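Fe-regulated protein B (Neisseria meningitidis, PDB 4AIP) transports iron across the meningococcal outer membrane as a TonB-dependent receptor, possibly in siderophore-bound form. Local coordinates at residues Ala499-Ala504 with Arg533-Glu538; Trp556-Asp561 with Tyr583-Gly588; Ser609-Tyr614 with Gly663-Ala668. All blocks are in the same frame, centred on the assembly; numbering follows the deposited sequence.

In the fold
All three contacts lie along one side of the beta-barrel. Contacts 1 and 2 are regular antiparallel pairings between neighbouring wall strands, 495-506 with 532-544 and 548-563 with 575-597, and they touch because 532-544 and 548-563 are themselves neighbours. Contacts 2 and 3 touch likewise, through backbone bonds of 575-597 with 600-615; their centres are about 10 Å apart. In contacts 1 and 2 buried faces meet the plug and the other faces carry aromatic, basic and threonine side chains. Contact 3 also meets the plug, through Pro611 and Phe613, but it joins strand 600-615 to the loop 663-668 with a single bridge of few backbone bonds and a water.

Contact 1: residues Ala499-Ala504 with Arg533-Glu538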
loop_
_atom_site.group_PDB
_atom_site.type_symbol
_atom_site.label_atom_id
_atom_site.label_comp_id
_atom_site.label_asym_id
_atom_site.label_seq_id
_atom_site.Cartn_x
_atom_site.Cartn_y
_atom_site.Cartn_z
ATOM N N ALA B 499 19.859 -31.388 37.346
ATOM C CA ALA B 499 20.938 -30.496 37.687
ATOM C C ALA B 499 21.784 -30.357 36.454
ATOM O O ALA B 499 21.919 -31.307 35.705
ATOM C CB ALA B 499 21.781 -31.075 38.860
ATOM N N SER B 500 22.330 -29.166 36.270
ATOM C CA SER B 500 23.180 -28.856 35.149
ATOM C C SER B 500 24.212 -27.803 35.569
ATOM O O SER B 500 24.029 -27.068 36.554
ATOM C CB SER B 500 22.363 -28.431 33.905
ATOM O OG SER B 500 21.683 -27.209 34.149
ATOM N N HIS B 501 25.314 -27.765 34.845
ATOM C CA HIS B 501 26.398 -26.847 35.132
ATOM C C HIS B 501 26.973 -26.476 33.786
ATOM O O HIS B 501 27.707 -27.229 33.169
ATOM C CB HIS B 501 27.430 -27.492 36.086
ATOM C CG HIS B 501 28.482 -26.543 36.576
ATOM N ND1 HIS B 501 28.192 -25.397 37.293
ATOM C CD2 HIS B 501 29.827 -26.577 36.454
ATOM C CE1 HIS B 501 29.316 -24.752 37.561
ATOM N NE2 HIS B 501 30.321 -25.453 37.073
ATOM N N ASN B 502 26.544 -25.320 33.299
ATOM C CA ASN B 502 26.714 -24.975 31.911
ATOM C C ASN B 502 27.489 -23.710 31.817
ATOM O O ASN B 502 27.172 -22.730 32.482
ATOM C CB ASN B 502 25.362 -24.737 31.242
ATOM C CG ASN B 502 24.534 -26.002 31.065
ATOM O OD1 ASN B 502 25.035 -27.120 31.170
ATOM N ND2 ASN B 502 23.256 -25.825 30.735
ATOM N N TYR B 503 28.489 -23.744 30.967
ATOM C CA TYR B 503 29.262 -22.586 30.590
ATOM C C TYR B 503 28.894 -22.161 29.194
ATOM O O TYR B 503 28.658 -23.003 28.304
ATOM C CB TYR B 503 30.753 -22.932 30.576
ATOM C CG TYR B 503 31.368 -23.003 31.926
ATOM C CD1 TYR B 503 31.346 -24.188 32.673
ATOM C CD2 TYR B 503 31.993 -21.881 32.457
ATOM C CE1 TYR B 503 31.929 -24.250 33.955
ATOM C CE2 TYR B 503 32.602 -21.918 33.693
ATOM C CZ TYR B 503 32.570 -23.101 34.449
ATOM O OH TYR B 503 33.154 -23.088 35.720
ATOM N N ALA B 504 28.867 -20.854 29.001
ATOM C CA ALA B 504 28.624 -20.288 27.703
ATOM C C ALA B 504 29.232 -18.906 27.594
ATOM O O ALA B 504 29.511 -18.232 28.616
ATOM C CB ALA B 504 27.138 -20.251 27.405
ATOM N N ARG B 533 31.202 -14.467 29.888
ATOM C CA ARG B 533 31.209 -15.869 30.071
ATOM C C ARG B 533 30.430 -16.272 31.288
ATOM O O ARG B 533 30.741 -15.869 32.396
ATOM C CB ARG B 533 32.624 -16.388 30.178
ATOM C CG ARG B 533 32.633 -17.879 30.171
ATOM C CD ARG B 533 34.049 -18.334 30.024
ATOM N NE ARG B 533 34.109 -19.763 29.673
ATOM C CZ ARG B 533 34.714 -20.694 30.391
ATOM N NH1 ARG B 533 35.389 -20.397 31.493
ATOM N NH2 ARG B 533 34.647 -21.939 29.995
ATOM N N ALA B 534 29.454 -17.142 31.054
ATOM C CA ALA B 534 28.447 -17.472 32.031
ATOM C C ALA B 534 28.744 -18.809 32.625
ATOM O O ALA B 534 29.140 -19.737 31.899
ATOM C CB ALA B 534 27.030 -17.543 31.358
ATOM N N ARG B 535 28.473 -18.935 33.926
ATOM C CA ARG B 535 28.563 -20.190 34.613
ATOM C C ARG B 535 27.216 -20.301 35.282
ATOM O O ARG B 535 26.888 -19.543 36.232
ATOM C CB ARG B 535 29.720 -20.154 35.636
ATOM C CG ARG B 535 30.139 -21.561 36.187
ATOM C CD ARG B 535 30.427 -21.610 37.686
ATOM N NE ARG B 535 31.168 -20.422 38.085
ATOM C CZ ARG B 535 31.065 -19.807 39.272
ATOM N NH1 ARG B 535 30.252 -20.263 40.183
ATOM N NH2 ARG B 535 31.777 -18.714 39.531
ATOM N N ASN B 536 26.414 -21.213 34.772
ATOM C CA ASN B 536 25.072 -21.327 35.202
ATOM C C ASN B 536 24.865 -22.715 35.815
ATOM O O ASN B 536 25.065 -23.751 35.172
ATOM C CB ASN B 536 24.109 -21.046 34.042
ATOM C CG ASN B 536 22.677 -21.416 34.375
ATOM O OD1 ASN B 536 21.967 -20.681 35.115
ATOM N ND2 ASN B 536 22.243 -22.586 33.864
ATOM N N THR B 537 24.475 -22.727 37.084
ATOM C CA THR B 537 24.238 -23.978 37.778
ATOM C C THR B 537 22.812 -23.981 38.163
ATOM O O THR B 537 22.315 -22.948 38.649
ATOM C CB THR B 537 24.999 -24.003 39.115
ATOM O OG1 THR B 537 26.383 -23.668 38.875
ATOM C CG2 THR B 537 24.883 -25.385 39.766
ATOM N N GLU B 538 22.143 -25.114 37.998
ATOM C CA GLU B 538 20.778 -25.137 38.455
ATOM C C GLU B 538 20.217 -26.499 38.746
ATOM O O GLU B 538 20.727 -27.499 38.227
ATOM C CB GLU B 538 19.923 -24.333 37.482
ATOM C CG GLU B 538 19.366 -24.945 36.279
ATOM C CD GLU B 538 18.391 -23.947 35.642
ATOM O OE1 GLU B 538 18.867 -22.943 35.004
ATOM O OE2 GLU B 538 17.141 -24.167 35.830
#
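Tyr503 lies across the backbones from Arg535, with Arg533 reaching in diagonally. With CG anti to the carbonyl carbon (chi1 -77°), the Tyr503 ring extends from the sheet with the two arginines on opposite sides of its plane. CB sits 3.8 Å from Ala534 O, and CG is 4.0 Å from Arg533 NH2. Beyond it, at the ortho position, CD2 lies over the centre of the Arg533 guanidinium face, 3.6 Å from CZ of Arg533, and the two flat groups are only 25° from parallel. Arg533 gets there with a chain extended from CG to NE. Farther out, Arg535 CG covers a face of the Tyr503 ring and comes within 3.4 Å of Tyr503 CZ. The hydroxyl OH, at the tip, rests against the same methylene. A bend at chi2 swings Arg535 CD to 3.3 Å from His501 CE1. The neighbouring ring atom, ND1, shares a 3.0 Å hydrogen bond with Thr537 OG1, near the ring plane at its edge.

The opposite face is buried, and its polar ends turn to the plug: Glu538 makes a salt bridge with Arg110, while Asn502 ND2 bonds to Ala153 O. Backbone pairs Ser500–Glu538, Asn502–Asn536 and Ala504–Ala534 each exchange two hydrogen bonds, the tightest being Ala534 N to Ala504 O at 2.7 Å. This is the antiparallel wall of a TonB-dependent receptor barrel, lined inside by polar contacts to its plug.

Contact 2: residues Trp556-Asp561 with Tyr583-Gly588; sequences WQTIKD and YIKNHG
From Trp556 to Lys560 the chain pairs with Tyr583-His587, the two strand axes 4.6 Å apart and their directions 172° apart, almost exactly antiparallel, with Gln557–Asn586 and Ile559–Ile584 as the hydrogen-bonded pairs. Gln557 N gives to Asn586 O at 2.7 Å and receives the return bond from Asn586 N; Ile559 and Ile584 repeat the exchange, although the bond from Ile584 N to Ile559 O is bent, with 139° at the hydrogen.

On one face Thr558 and Lys585 run alongside each other out from the sheet. Thr558 holds OG1 anti to its carbonyl carbon (chi1 -62°), and Lys585 folds at chi2 and chi4 to bring its end next to the threonine. NZ reaches OG1 of Thr558 at 3.0 Å, a weak hydrogen bond, while Lys585 CE also lies against the Thr558 methyl CG2. Further along that face, Trp556 CD1 meets His587 CB loosely, at 4.3 Å.

The other face is buried. Ile559 and Ile584 rest against each other through their branched carbons, CB to CB at 4.0 Å, and Gln557 and Asn586 touch in the same manner through their CB atoms. Their amides look elsewhere: Gln557 NE2 bonds to Thr163 O and Asn586 ND2 to Arg110 O, both in the plug.

Within the barrel wall the pair is flanked by strand 532-544, whose Arg535 exchanges backbone bonds with Thr558, and by strand 600-615, where Arg612 pairs with Lys585 and the ring of Tyr614 stacks on that of Tyr583.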
loop_
_atom_site.group_PDB
_atom_site.type_symbol
_atom_site.label_atom_id
_atom_site.label_comp_id
_atom_site.label_asym_id
_atom_site.label_seq_id
_atom_site.Cartn_x
_atom_site.Cartn_y
_atom_site.Cartn_z
ATOM N N TRP B 556 21.555 -20.600 39.689
ATOM C CA TRP B 556 22.622 -19.643 40.016
ATOM C C TRP B 556 23.413 -19.311 38.772
ATOM O O TRP B 556 23.826 -20.239 38.032
ATOM C CB TRP B 556 23.590 -20.231 41.053
ATOM C CG TRP B 556 22.947 -20.682 42.361
ATOM C CD1 TRP B 556 22.916 -19.981 43.547
ATOM C CD2 TRP B 556 22.258 -21.940 42.600
ATOM N NE1 TRP B 556 22.222 -20.728 44.495
ATOM C CE2 TRP B 556 21.837 -21.933 43.958
ATOM C CE3 TRP B 556 22.006 -23.092 41.804
ATOM C CZ2 TRP B 556 21.160 -23.016 44.558
ATOM C CZ3 TRP B 556 21.313 -24.189 42.386
ATOM C CH2 TRP B 556 20.891 -24.124 43.779
ATOM N N GLN B 557 23.613 -18.009 38.544
ATOM C CA GLN B 557 24.333 -17.529 37.367
ATOM C C GLN B 557 25.473 -16.571 37.770
ATOM O O GLN B 557 25.257 -15.616 38.546
ATOM C CB GLN B 557 23.362 -16.812 36.423
ATOM C CG GLN B 557 24.022 -16.164 35.182
ATOM C CD GLN B 557 24.114 -17.129 33.976
ATOM O OE1 GLN B 557 24.751 -18.197 34.041
ATOM N NE2 GLN B 557 23.436 -16.784 32.898
ATOM N N THR B 558 26.669 -16.807 37.233
ATOM C CA THR B 558 27.724 -15.791 37.278
ATOM C C THR B 558 28.169 -15.531 35.863
ATOM O O THR B 558 28.357 -16.471 35.094
ATOM C CB THR B 558 28.973 -16.264 38.155
ATOM O OG1 THR B 558 28.554 -16.469 39.503
ATOM C CG2 THR B 558 30.112 -15.235 38.188
ATOM N N ILE B 559 28.377 -14.261 35.510
ATOM C CA ILE B 559 28.864 -13.937 34.187
ATOM C C ILE B 559 29.991 -12.953 34.314
ATOM O O ILE B 559 29.795 -11.840 34.840
ATOM C CB ILE B 559 27.796 -13.322 33.282
ATOM C CG1 ILE B 559 26.514 -14.158 33.266
ATOM C CG2 ILE B 559 28.342 -13.170 31.821
ATOM C CD1 ILE B 559 25.493 -13.633 32.268
ATOM N N LYS B 560 31.156 -13.343 33.794
ATOM C CA LYS B 560 32.375 -12.557 33.916
ATOM C C LYS B 560 32.545 -11.723 32.683
ATOM O O LYS B 560 32.039 -12.105 31.606
ATOM C CB LYS B 560 33.574 -13.506 34.058
ATOM C CG LYS B 560 33.486 -14.408 35.336
ATOM C CD LYS B 560 34.865 -14.949 35.856
ATOM C CE LYS B 560 34.704 -15.416 37.274
ATOM N NZ LYS B 560 36.009 -15.650 37.913
ATOM N N ASP B 561 33.265 -10.603 32.808
ATOM C CA ASP B 561 33.637 -9.746 31.668
ATOM C C ASP B 561 32.462 -9.059 30.946
ATOM O O ASP B 561 32.524 -8.736 29.737
ATOM C CB ASP B 561 34.532 -10.483 30.676
ATOM C CG ASP B 561 35.835 -10.948 31.306
ATOM O OD1 ASP B 561 36.431 -10.147 32.022
ATOM O OD2 ASP B 561 36.275 -12.095 31.079
ATOM N N TYR B 583 31.069 -7.782 36.337
ATOM C CA TYR B 583 30.535 -9.141 36.344
ATOM C C TYR B 583 29.063 -9.103 36.664
ATOM O O TYR B 583 28.522 -8.047 36.997
ATOM C CB TYR B 583 31.348 -10.105 37.260
ATOM C CG TYR B 583 31.386 -9.757 38.762
ATOM C CD1 TYR B 583 32.337 -8.867 39.270
ATOM C CD2 TYR B 583 30.477 -10.328 39.675
ATOM C CE1 TYR B 583 32.394 -8.531 40.658
ATOM C CE2 TYR B 583 30.535 -10.010 41.068
ATOM C CZ TYR B 583 31.507 -9.105 41.544
ATOM O OH TYR B 583 31.567 -8.761 42.890
ATOM N N ILE B 584 28.403 -10.250 36.536
ATOM C CA ILE B 584 26.999 -10.291 36.733
ATOM C C ILE B 584 26.646 -11.479 37.610
ATOM O O ILE B 584 27.268 -12.565 37.483
ATOM C CB ILE B 584 26.199 -10.310 35.401
ATOM C CG1 ILE B 584 26.510 -9.062 34.540
ATOM C CG2 ILE B 584 24.647 -10.365 35.664
ATOM C CD1 ILE B 584 26.337 -9.269 33.057
ATOM N N LYS B 585 25.674 -11.237 38.512
ATOM C CA LYS B 585 25.082 -12.299 39.251
ATOM C C LYS B 585 23.621 -12.417 39.013
ATOM O O LYS B 585 22.942 -11.446 38.862
ATOM C CB LYS B 585 25.357 -12.179 40.748
ATOM C CG LYS B 585 26.263 -13.318 41.219
ATOM C CD LYS B 585 27.670 -12.864 41.558
ATOM C CE LYS B 585 28.665 -14.032 41.366
ATOM N NZ LYS B 585 28.485 -15.229 42.259
ATOM N N ASN B 586 23.138 -13.630 38.925
ATOM C CA ASN B 586 21.748 -13.802 38.951
ATOM C C ASN B 586 21.425 -15.046 39.743
ATOM O O ASN B 586 22.235 -15.978 39.766
ATOM C CB ASN B 586 21.187 -13.867 37.533
ATOM C CG ASN B 586 19.695 -13.592 37.491
ATOM O OD1 ASN B 586 19.093 -13.133 38.485
ATOM N ND2 ASN B 586 19.076 -13.904 36.360
ATOM N N HIS B 587 20.259 -15.077 40.385
ATOM C CA HIS B 587 19.783 -16.332 41.024
ATOM C C HIS B 587 18.338 -16.218 41.347
ATOM O O HIS B 587 17.870 -15.131 41.495
ATOM C CB HIS B 587 20.540 -16.676 42.320
ATOM C CG HIS B 587 20.241 -15.744 43.452
ATOM N ND1 HIS B 587 21.048 -14.665 43.763
ATOM C CD2 HIS B 587 19.238 -15.740 44.363
ATOM C CE1 HIS B 587 20.561 -14.042 44.814
ATOM N NE2 HIS B 587 19.457 -14.667 45.192
ATOM N N GLY B 588 17.644 -17.342 41.487
ATOM C CA GLY B 588 16.240 -17.315 41.886
ATOM C C GLY B 588 15.560 -18.639 41.656
ATOM O O GLY B 588 16.198 -19.671 41.615
#

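Contact 3: residues Ser609-Tyr614 with Gly663-Ala668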
loop_
_atom_site.group_PDB
_atom_site.type_symbol
_atom_site.label_atom_id
_atom_site.label_comp_id
_atom_site.label_asym_id
_atom_site.label_seq_id
_atom_site.Cartn_x
_atom_site.Cartn_y
_atom_site.Cartn_z
ATOM N N SER B 609 13.562 -13.569 40.597
ATOM C CA SER B 609 14.989 -13.603 40.383
ATOM C C SER B 609 15.647 -12.287 40.723
ATOM O O SER B 609 14.967 -11.325 40.962
ATOM C CB SER B 609 15.218 -14.008 38.954
ATOM O OG SER B 609 14.544 -13.085 38.134
ATOM N N LYS B 610 16.981 -12.243 40.770
ATOM C CA LYS B 610 17.686 -11.050 41.242
ATOM C C LYS B 610 18.933 -10.680 40.382
ATOM O O LYS B 610 20.060 -10.979 40.764
ATOM C CB LYS B 610 18.067 -11.234 42.720
ATOM C CG LYS B 610 18.687 -9.995 43.407
ATOM C CD LYS B 610 19.502 -10.430 44.681
ATOM C CE LYS B 610 19.688 -9.286 45.690
ATOM N NZ LYS B 610 19.791 -9.820 47.057
ATOM N N PRO B 611 18.731 -10.065 39.211
ATOM C CA PRO B 611 19.896 -9.724 38.402
ATOM C C PRO B 611 20.653 -8.576 39.007
ATOM O O PRO B 611 20.031 -7.527 39.313
ATOM C CB PRO B 611 19.297 -9.253 37.036
ATOM C CG PRO B 611 17.763 -9.087 37.289
ATOM C CD PRO B 611 17.451 -9.945 38.465
ATOM N N ARG B 612 21.973 -8.781 39.121
ATOM C CA ARG B 612 22.908 -7.802 39.668
ATOM C C ARG B 612 24.187 -7.607 38.861
ATOM O O ARG B 612 24.871 -8.577 38.487
ATOM C CB ARG B 612 23.266 -8.162 41.132
ATOM C CG ARG B 612 22.131 -7.886 42.145
ATOM C CD ARG B 612 21.654 -6.399 42.062
ATOM N NE ARG B 612 20.583 -6.176 43.041
ATOM C CZ ARG B 612 19.294 -6.356 42.801
ATOM N NH1 ARG B 612 18.869 -6.734 41.593
ATOM N NH2 ARG B 612 18.428 -6.176 43.774
ATOM N N PHE B 613 24.506 -6.331 38.650
ATOM C CA PHE B 613 25.589 -5.881 37.808
ATOM C C PHE B 613 26.621 -5.128 38.670
ATOM O O PHE B 613 26.343 -4.072 39.242
ATOM C CB PHE B 613 25.019 -5.007 36.676
ATOM C CG PHE B 613 24.289 -5.785 35.641
ATOM C CD1 PHE B 613 23.109 -6.452 35.953
ATOM C CD2 PHE B 613 24.801 -5.914 34.380
ATOM C CE1 PHE B 613 22.442 -7.223 35.012
ATOM C CE2 PHE B 613 24.147 -6.659 33.436
ATOM C CZ PHE B 613 22.963 -7.318 33.753
ATOM N N TYR B 614 27.809 -5.714 38.742
ATOM C CA TYR B 614 28.880 -5.302 39.617
ATOM C C TYR B 614 29.955 -4.628 38.808
ATOM O O TYR B 614 30.595 -5.274 38.001
ATOM C CB TYR B 614 29.453 -6.516 40.275
ATOM C CG TYR B 614 28.514 -7.106 41.265
ATOM C CD1 TYR B 614 28.457 -6.628 42.594
ATOM C CD2 TYR B 614 27.664 -8.137 40.904
ATOM C CE1 TYR B 614 27.561 -7.166 43.520
ATOM C CE2 TYR B 614 26.750 -8.684 41.819
ATOM C CZ TYR B 614 26.706 -8.188 43.109
ATOM O OH TYR B 614 25.825 -8.760 43.982
ATOM N N GLY B 663 14.988 -1.478 43.969
ATOM C CA GLY B 663 16.414 -1.586 43.714
ATOM C C GLY B 663 16.794 -1.685 42.248
ATOM O O GLY B 663 16.051 -2.247 41.398
ATOM N N SER B 664 17.932 -1.082 41.950
ATOM C CA SER B 664 18.510 -1.113 40.634
ATOM C C SER B 664 19.133 -2.482 40.346
ATOM O O SER B 664 19.396 -3.261 41.263
ATOM C CB SER B 664 19.601 -0.066 40.530
ATOM O OG SER B 664 20.210 -0.176 39.266
ATOM N N ILE B 665 19.350 -2.774 39.065
ATOM C CA ILE B 665 20.127 -3.934 38.719
ATOM C C ILE B 665 21.607 -3.695 39.014
ATOM O O ILE B 665 22.332 -4.675 39.205
ATOM C CB ILE B 665 19.875 -4.457 37.276
ATOM C CG1 ILE B 665 20.475 -3.545 36.221
ATOM C CG2 ILE B 665 18.411 -4.650 37.076
ATOM C CD1 ILE B 665 20.173 -3.932 34.833
ATOM N N LEU B 666 22.050 -2.431 39.076
ATOM C CA LEU B 666 23.458 -2.115 39.391
ATOM C C LEU B 666 23.700 -2.133 40.913
ATOM O O LEU B 666 23.171 -1.288 41.652
ATOM C CB LEU B 666 23.857 -0.751 38.799
ATOM C CG LEU B 666 23.701 -0.422 37.302
ATOM C CD1 LEU B 666 24.030 1.033 37.067
ATOM C CD2 LEU B 666 24.555 -1.288 36.374
ATOM N N ALA B 667 24.488 -3.095 41.392
ATOM C CA ALA B 667 24.818 -3.223 42.844
ATOM C C ALA B 667 25.263 -1.914 43.547
ATOM O O ALA B 667 25.027 -1.714 44.739
ATOM C CB ALA B 667 25.867 -4.267 43.035
ATOM N N ALA B 668 25.911 -1.043 42.782
ATOM C CA ALA B 668 26.290 0.250 43.268
ATOM C C ALA B 668 25.167 1.288 43.050
ATOM O O ALA B 668 25.320 2.432 43.447
ATOM C CB ALA B 668 27.634 0.688 42.620
HETATM O O HOH W 1 27.056 -1.380 40.157
#
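Phe613 holds the loop 663-668 through both its backbone polar atoms: its N donates to Ile665 O at 2.8 Å, and its O accepts from Ala667 N at 3.0 Å. This single bridge is where an extracellular loop of the TonB-dependent barrel folds back on wall strand 600-615. The second bond approaches well above the carbonyl plane. A water donates to the same Phe613 O at 2.9 Å and accepts from Ala668 N, so the carbonyl is gripped twice and the loop backbone is tied on over two successive amides.

Next to the bridge, Arg612 bends at chi2 and lays its guanidinium over Ser664 O, which sits above the centre of one face, 3.5 Å from CZ of Arg612. Lys610 CG covers the opposite face. The group is kept from turning by NH1, which bonds in its own plane to Pro611 O at 2.7 Å and also to Gln631 OE1. Within the loop, Ser664 OG accepts from Leu666 N, forming an ST turn, and is bonded to Gln670 as well.

Apolar contacts continue from the bridge. Ile665 and Phe613 extend together, and CD1 of Ile665 sits over a face of the ring, 4.0 Å from CE1 of Phe613. Leu666 adds CD2 against Phe613 CB, and from the plug Met112 touches Phe613. At the outer margin the Ala667 methyl CB presses on the Tyr614 ring, 3.4 Å from CE1 of Tyr614.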